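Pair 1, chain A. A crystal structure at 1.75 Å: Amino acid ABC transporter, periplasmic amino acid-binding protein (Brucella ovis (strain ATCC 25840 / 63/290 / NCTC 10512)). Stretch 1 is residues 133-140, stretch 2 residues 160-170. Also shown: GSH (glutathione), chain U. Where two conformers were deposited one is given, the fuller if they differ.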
# COMPACT_ATOMS: atom_id res chain seq x y z
N ALA A 133 10.04 -17.69 30.52
CA ALA A 133 11.03 -16.62 30.51
C ALA A 133 10.41 -15.26 30.84
O ALA A 133 9.28 -14.98 30.42
CB ALA A 133 11.71 -16.56 29.15
N SER A 134 11.14 -14.42 31.56
CA SER A 134 10.68 -13.06 31.80
C SER A 134 11.05 -12.22 30.58
O SER A 134 12.22 -12.14 30.20
CB SER A 134 11.30 -12.47 33.06
OG SER A 134 12.72 -12.47 32.98
N ILE A 135 10.05 -11.62 29.96
CA ILE A 135 10.28 -10.90 28.72
C ILE A 135 9.84 -9.45 28.83
O ILE A 135 8.66 -9.16 29.11
CB ILE A 135 9.58 -11.59 27.55
CG1 ILE A 135 9.98 -13.08 27.52
CG2 ILE A 135 9.95 -10.90 26.23
CD1 ILE A 135 9.43 -13.83 26.35
N CYS A 136 10.76 -8.52 28.59
CA CYS A 136 10.41 -7.12 28.73
C CYS A 136 9.71 -6.63 27.48
O CYS A 136 10.00 -7.05 26.35
CB CYS A 136 11.61 -6.25 29.04
SG CYS A 136 12.77 -6.10 27.74
N VAL A 137 8.77 -5.74 27.70
CA VAL A 137 7.97 -5.19 26.60
C VAL A 137 7.45 -3.83 27.06
O VAL A 137 7.26 -3.60 28.26
CB VAL A 137 6.81 -6.14 26.21
CG1 VAL A 137 5.77 -6.22 27.33
CG2 VAL A 137 6.15 -5.69 24.90
N GLN A 138 7.21 -2.92 26.12
CA GLN A 138 6.63 -1.62 26.48
C GLN A 138 5.11 -1.60 26.43
O GLN A 138 4.50 -2.19 25.55
CB GLN A 138 7.16 -0.52 25.59
CG GLN A 138 8.37 0.14 26.17
CD GLN A 138 8.84 1.27 25.31
OE1 GLN A 138 9.75 1.11 24.52
NE2 GLN A 138 8.20 2.43 25.44
N ALA A 139 4.53 -0.90 27.40
CA ALA A 139 3.10 -0.63 27.39
C ALA A 139 2.74 0.28 26.21
O ALA A 139 3.58 1.04 25.71
CB ALA A 139 2.68 0.03 28.71
N GLY A 140 1.48 0.21 25.79
CA GLY A 140 0.98 1.04 24.71
C GLY A 140 1.51 0.64 23.34
O GLY A 140 1.64 1.48 22.47
N PRO A 160 5.36 -11.65 31.14
CA PRO A 160 5.75 -10.33 30.65
C PRO A 160 6.22 -9.44 31.79
O PRO A 160 5.77 -9.59 32.93
CB PRO A 160 4.44 -9.78 30.07
CG PRO A 160 3.40 -10.39 31.00
CD PRO A 160 3.90 -11.80 31.21
N VAL A 161 7.14 -8.53 31.48
CA VAL A 161 7.51 -7.47 32.39
C VAL A 161 7.30 -6.18 31.62
O VAL A 161 7.99 -5.94 30.62
CB VAL A 161 8.96 -7.62 32.88
CG1 VAL A 161 9.25 -6.60 33.94
CG2 VAL A 161 9.23 -9.04 33.38
N VAL A 162 6.34 -5.37 32.04
CA VAL A 162 5.90 -4.23 31.24
C VAL A 162 6.49 -2.92 31.73
O VAL A 162 6.43 -2.60 32.94
CB VAL A 162 4.37 -4.13 31.21
CG1 VAL A 162 3.95 -2.88 30.45
CG2 VAL A 162 3.78 -5.38 30.59
N PHE A 163 7.03 -2.14 30.79
CA PHE A 163 7.71 -0.90 31.10
C PHE A 163 7.06 0.30 30.43
O PHE A 163 6.47 0.18 29.36
CB PHE A 163 9.18 -0.97 30.68
CG PHE A 163 9.95 -1.96 31.46
CD1 PHE A 163 10.01 -3.28 31.04
CD2 PHE A 163 10.58 -1.60 32.63
CE1 PHE A 163 10.69 -4.21 31.79
CE2 PHE A 163 11.27 -2.53 33.38
CZ PHE A 163 11.33 -3.84 32.95
N GLU A 164 7.22 1.46 31.06
CA GLU A 164 6.64 2.68 30.51
C GLU A 164 7.59 3.44 29.59
O GLU A 164 7.15 4.22 28.76
CB GLU A 164 6.20 3.61 31.65
CG GLU A 164 5.16 3.00 32.57
CD GLU A 164 3.92 2.55 31.83
OE1 GLU A 164 3.32 3.37 31.11
OE2 GLU A 164 3.56 1.36 31.96
N LYS A 165 8.89 3.22 29.76
CA LYS A 165 9.90 3.95 29.00
C LYS A 165 10.93 2.97 28.42
O LYS A 165 11.23 1.96 29.04
CB LYS A 165 10.60 4.98 29.89
CG LYS A 165 9.67 6.05 30.44
CD LYS A 165 10.44 7.09 31.23
CE LYS A 165 9.72 8.43 31.20
NZ LYS A 165 10.23 9.37 32.23
N ILE A 166 11.45 3.28 27.24
CA ILE A 166 12.36 2.34 26.59
C ILE A 166 13.65 2.18 27.38
O ILE A 166 14.24 1.10 27.39
CB ILE A 166 12.64 2.74 25.12
CG1 ILE A 166 13.42 1.64 24.40
CG2 ILE A 166 13.40 4.05 25.04
CD1 ILE A 166 13.53 1.83 22.89
N GLU A 167 14.09 3.25 28.05
CA GLU A 167 15.36 3.19 28.78
C GLU A 167 15.25 2.20 29.93
O GLU A 167 16.19 1.46 30.22
CB GLU A 167 15.76 4.57 29.31
N GLU A 168 14.08 2.20 30.57
CA GLU A 168 13.76 1.27 31.64
C GLU A 168 13.78 -0.17 31.12
O GLU A 168 14.38 -1.05 31.75
CB GLU A 168 12.40 1.61 32.24
CG GLU A 168 12.35 2.97 32.92
CD GLU A 168 10.92 3.41 33.25
OE1 GLU A 168 9.96 2.77 32.76
OE2 GLU A 168 10.77 4.40 34.00
N ALA A 169 13.13 -0.41 29.99
CA ALA A 169 13.14 -1.74 29.39
C ALA A 169 14.57 -2.19 29.07
O ALA A 169 14.96 -3.32 29.36
CB ALA A 169 12.26 -1.77 28.12
N ASN A 170 15.34 -1.30 28.45
CA ASN A 170 16.69 -1.65 28.04
C ASN A 170 17.53 -2.03 29.27
O ASN A 170 18.28 -3.01 29.22
CB ASN A 170 17.36 -0.50 27.28
CG ASN A 170 16.64 -0.14 25.98
OD1 ASN A 170 15.72 -0.83 25.55
ND2 ASN A 170 17.10 0.92 25.33
N1 GSH U . 5.57 -0.80 16.16
CA1 GSH U . 5.05 -1.05 17.51
C1 GSH U . 3.80 -0.19 17.72
O11 GSH U . 3.11 -0.36 18.76
O12 GSH U . 3.47 0.69 16.87
CB1 GSH U . 6.07 -0.69 18.60
CG1 GSH U . 6.42 0.81 18.47
CD1 GSH U . 7.23 1.23 19.70
OE1 GSH U . 6.88 2.12 20.40
N2 GSH U . 8.45 0.51 19.98
CA2 GSH U . 9.20 0.89 21.16
C2 GSH U . 9.71 2.34 21.08
O2 GSH U . 9.80 2.95 20.06
CB2 GSH U . 10.30 -0.13 21.45
SG2 GSH U . 11.64 -0.07 20.22
N3 GSH U . 10.04 2.98 22.33
CA3 GSH U . 10.52 4.33 22.34
C3 GSH U . 9.68 5.13 23.34
O31 GSH U . 10.08 6.28 23.68
O32 GSH U . 8.59 4.67 23.80
O HOH W 1 5.53 2.42 26.93

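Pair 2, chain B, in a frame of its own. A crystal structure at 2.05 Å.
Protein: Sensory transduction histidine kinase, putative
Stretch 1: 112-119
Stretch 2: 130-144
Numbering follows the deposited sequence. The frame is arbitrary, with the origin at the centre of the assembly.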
# COMPACT_ATOMS: atom_id res chain seq x y z
N PHE B 112 18.83 20.45 9.43
CA PHE B 112 18.58 19.09 8.99
C PHE B 112 18.08 19.06 7.55
O PHE B 112 17.04 19.62 7.23
CB PHE B 112 17.56 18.41 9.91
N ASN B 113 18.84 18.40 6.68
CA ASN B 113 18.49 18.29 5.27
C ASN B 113 17.58 17.09 5.01
O ASN B 113 17.69 16.06 5.67
CB ASN B 113 19.75 18.19 4.41
CG ASN B 113 20.59 16.98 4.75
OD1 ASN B 113 20.53 16.45 5.86
ND2 ASN B 113 21.40 16.53 3.80
N ILE B 114 16.68 17.25 4.04
CA ILE B 114 15.72 16.21 3.69
C ILE B 114 15.98 15.70 2.27
O ILE B 114 16.14 16.50 1.34
CB ILE B 114 14.27 16.72 3.79
CG1 ILE B 114 13.99 17.20 5.22
CG2 ILE B 114 13.28 15.62 3.39
CD1 ILE B 114 12.62 17.85 5.40
N GLY B 115 16.01 14.39 2.12
CA GLY B 115 16.18 13.76 0.81
C GLY B 115 14.84 13.49 0.15
O GLY B 115 13.87 13.13 0.81
N VAL B 116 14.79 13.67 -1.16
CA VAL B 116 13.56 13.44 -1.92
C VAL B 116 13.92 13.15 -3.38
O VAL B 116 14.91 13.66 -3.89
CB VAL B 116 12.61 14.67 -1.85
CG1 VAL B 116 13.21 15.87 -2.56
CG2 VAL B 116 11.24 14.32 -2.42
N ILE B 117 13.11 12.32 -4.03
CA ILE B 117 13.33 12.02 -5.44
C ILE B 117 12.95 13.23 -6.29
O ILE B 117 11.89 13.82 -6.10
CB ILE B 117 12.53 10.79 -5.90
CG1 ILE B 117 12.95 9.56 -5.09
CG2 ILE B 117 12.76 10.52 -7.39
CD1 ILE B 117 12.08 8.33 -5.33
N LYS B 118 13.83 13.59 -7.21
CA LYS B 118 13.63 14.76 -8.07
C LYS B 118 12.45 14.55 -9.01
O LYS B 118 12.17 13.43 -9.43
CB LYS B 118 14.89 15.06 -8.87
N ASN B 119 11.77 15.64 -9.35
CA ASN B 119 10.64 15.62 -10.28
C ASN B 119 9.51 14.70 -9.82
O ASN B 119 8.90 14.01 -10.64
CB ASN B 119 11.12 15.20 -11.67
CG ASN B 119 12.17 16.14 -12.23
OD1 ASN B 119 12.22 17.32 -11.87
ND2 ASN B 119 13.03 15.62 -13.10
N ASN B 130 8.56 25.25 1.98
CA ASN B 130 9.77 26.05 2.10
C ASN B 130 10.86 25.37 2.92
O ASN B 130 11.39 25.95 3.87
CB ASN B 130 9.44 27.42 2.69
CG ASN B 130 8.70 28.32 1.72
OD1 ASN B 130 7.52 28.62 1.90
ND2 ASN B 130 9.39 28.74 0.67
N VAL B 131 11.18 24.13 2.56
CA VAL B 131 12.31 23.43 3.15
C VAL B 131 13.60 23.95 2.51
O VAL B 131 13.71 24.02 1.29
CB VAL B 131 12.21 21.91 2.95
CG1 VAL B 131 13.41 21.20 3.57
CG2 VAL B 131 10.92 21.38 3.56
N ASN B 132 14.56 24.32 3.35
CA ASN B 132 15.80 24.93 2.86
C ASN B 132 16.73 23.93 2.21
O ASN B 132 17.01 24.01 1.01
CB ASN B 132 16.52 25.64 4.01
N THR B 133 17.22 22.97 2.99
CA THR B 133 18.19 21.99 2.52
C THR B 133 17.53 20.75 1.94
O THR B 133 17.24 19.79 2.66
CB THR B 133 19.14 21.56 3.65
N ILE B 134 17.29 20.77 0.63
CA ILE B 134 16.72 19.62 -0.07
C ILE B 134 17.81 18.89 -0.86
O ILE B 134 18.41 19.46 -1.77
CB ILE B 134 15.60 20.04 -1.04
CG1 ILE B 134 14.50 20.80 -0.29
CG2 ILE B 134 15.00 18.81 -1.73
CD1 ILE B 134 13.40 21.35 -1.17
N PHE B 135 18.05 17.64 -0.49
CA PHE B 135 18.94 16.77 -1.24
C PHE B 135 18.13 16.02 -2.30
O PHE B 135 17.17 15.32 -1.97
CB PHE B 135 19.65 15.78 -0.31
CG PHE B 135 20.50 14.77 -1.03
CD1 PHE B 135 19.98 13.54 -1.38
CD2 PHE B 135 21.82 15.05 -1.35
CE1 PHE B 135 20.76 12.60 -2.04
CE2 PHE B 135 22.60 14.12 -2.01
CZ PHE B 135 22.07 12.90 -2.35
N LEU B 136 18.52 16.16 -3.56
CA LEU B 136 17.79 15.55 -4.66
C LEU B 136 18.39 14.21 -5.06
O LEU B 136 19.58 14.11 -5.36
CB LEU B 136 17.75 16.48 -5.87
CG LEU B 136 17.00 17.80 -5.68
CD1 LEU B 136 17.13 18.67 -6.92
CD2 LEU B 136 15.52 17.56 -5.36
N ALA B 137 17.55 13.17 -5.06
CA ALA B 137 17.95 11.84 -5.50
C ALA B 137 17.29 11.52 -6.84
O ALA B 137 16.22 12.04 -7.14
CB ALA B 137 17.59 10.80 -4.46
N ASP B 138 17.93 10.67 -7.63
CA ASP B 138 17.41 10.30 -8.94
C ASP B 138 16.37 9.19 -8.84
O ASP B 138 15.51 9.06 -9.71
CB ASP B 138 18.54 9.87 -9.87
CG ASP B 138 19.49 11.01 -10.21
OD1 ASP B 138 19.05 12.18 -10.20
OD2 ASP B 138 20.67 10.73 -10.51
N ASN B 139 16.46 8.38 -7.79
CA ASN B 139 15.56 7.25 -7.61
C ASN B 139 15.50 6.78 -6.16
O ASN B 139 16.29 7.22 -5.33
CB ASN B 139 15.98 6.09 -8.51
CG ASN B 139 17.42 5.68 -8.30
OD1 ASN B 139 17.78 5.18 -7.23
ND2 ASN B 139 18.25 5.87 -9.31
N SER B 140 14.57 5.87 -5.88
CA SER B 140 14.35 5.40 -4.51
C SER B 140 15.60 4.75 -3.93
O SER B 140 15.94 4.99 -2.77
CB SER B 140 13.19 4.40 -4.48
OG SER B 140 11.97 5.02 -4.83
N GLN B 141 16.28 3.93 -4.72
CA GLN B 141 17.47 3.23 -4.26
C GLN B 141 18.55 4.22 -3.83
O GLN B 141 19.15 4.07 -2.76
CB GLN B 141 18.00 2.32 -5.37
CG GLN B 141 19.24 1.53 -4.99
CD GLN B 141 19.53 0.43 -5.98
OE1 GLN B 141 18.72 -0.49 -6.15
NE2 GLN B 141 20.67 0.51 -6.65
N GLU B 142 18.80 5.22 -4.66
CA GLU B 142 19.78 6.25 -4.33
C GLU B 142 19.35 7.02 -3.09
O GLU B 142 20.17 7.35 -2.24
CB GLU B 142 19.96 7.22 -5.51
CG GLU B 142 20.86 8.40 -5.21
CD GLU B 142 20.97 9.36 -6.38
OE1 GLU B 142 20.73 8.92 -7.53
OE2 GLU B 142 21.27 10.55 -6.16
N LEU B 143 18.05 7.29 -2.99
CA LEU B 143 17.51 8.08 -1.90
C LEU B 143 17.72 7.39 -0.56
O LEU B 143 18.20 8.01 0.40
CB LEU B 143 16.02 8.35 -2.11
CG LEU B 143 15.30 9.09 -0.98
CD1 LEU B 143 15.95 10.44 -0.71
CD2 LEU B 143 13.83 9.26 -1.29
N VAL B 144 17.35 6.12 -0.48
CA VAL B 144 17.45 5.38 0.76
C VAL B 144 18.92 5.15 1.13
O VAL B 144 19.27 5.10 2.31
CB VAL B 144 16.71 4.03 0.67
CG1 VAL B 144 16.84 3.27 1.97
CG2 VAL B 144 15.24 4.26 0.36

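Both pairs are built on one unit: two parallel strands, then a short turn into a helix whose first turn comes back over one face of the strand pair. The backbones superpose to 0.4 Å over 14 central residues, and the strands cross at -27° in pair 1 and -33° in pair 2. The hydrogen-bond ladder is the same at every matched rung. In pair 1, Val137(A) N donates to Val161(A) O (3.0 Å) and Val137(A) O accepts from Phe163(A) N (2.9 Å); in pair 2, Val116(B) N donates to Phe135(B) O (3.0 Å) and Val116(B) O accepts from Ala137(B) N (2.9 Å). The ladder is made by backbone atoms alone, so it does not itself dictate the side chains; packing sets its own limits.

The helix-side face shows the clearest trade. Cys136(A) matches Gly115(B), Phe163(A) matches Ala137(B), and Ala169(A) matches Leu143(B). Pair 1 fills the space from the strand: the Phe163(A) ring brings CE1 to 3.5 Å from Cys136(A) CB, and the small Ala169(A) leaves its CB 4.4 Å from Cys136(A) SG. Pair 2 fills it from the helix: Leu143(B) CD1 comes within 3.4 Å of Gly115(B) C, where a CB on the glycine would lie 2.8 Å from that methyl and clash. Bulk at Leu143(B) is thus paired with its absence at Gly115(B). On this face Val161(A) also matches Phe135(B), whose ring has Gly115(B) CA at its edge.

One position along, Gln138(A) matches Ile117(B), with side-chain centres only 0.4 Å apart, yet the chemistry differs. Ile117(B) is purely apolar, placing CG1 3.9 Å from Leu143(B) CD2 and CD1 3.3 Å from Ser140(B) OG. Gln138(A) OE1 packs 3.4 Å from Ile166(A) CB, the match of Ser140(B), while the amide binds glutathione: OE1 accepts from GSH N3 (2.9 Å) and NE2 donates to GSH O32 (2.8 Å). Ile117(B) uses the slot for packing; Gln138(A) packs there and also binds the ligand.

Two identical matches lie on the other face, Val137(A) with Val116(B), both p, and Ile135(A) with Ile114(B), both m,t. Val137(A) CG1 meets Val162(A) CG2 at 3.9 Å; Val116(B) CG1 reaches Leu136(B) CD2 at 4.0 Å and also Ile134(B) CG2 at 3.5 Å, where pair 1 has Pro160(A). Ala139(A) CB closes on Val162(A) CG1 at 3.6 Å, whereas the matching Lys118(B), modelled only to CB, lies 4.4 Å from Leu136(B) CD2 by that atom.

The helix starts share a weak bond: Glu164(A) N donates to Glu168(A) OE1 (3.5 Å), as Asp138(B) N does to Glu142(B) OE1 (3.3 Å). Lys165(A) N also donates weakly to Glu168(A) OE1 (3.2 Å); at the matching N-cap position, Asn139(B) OD1 caps Glu142(B) N at 2.8 Å.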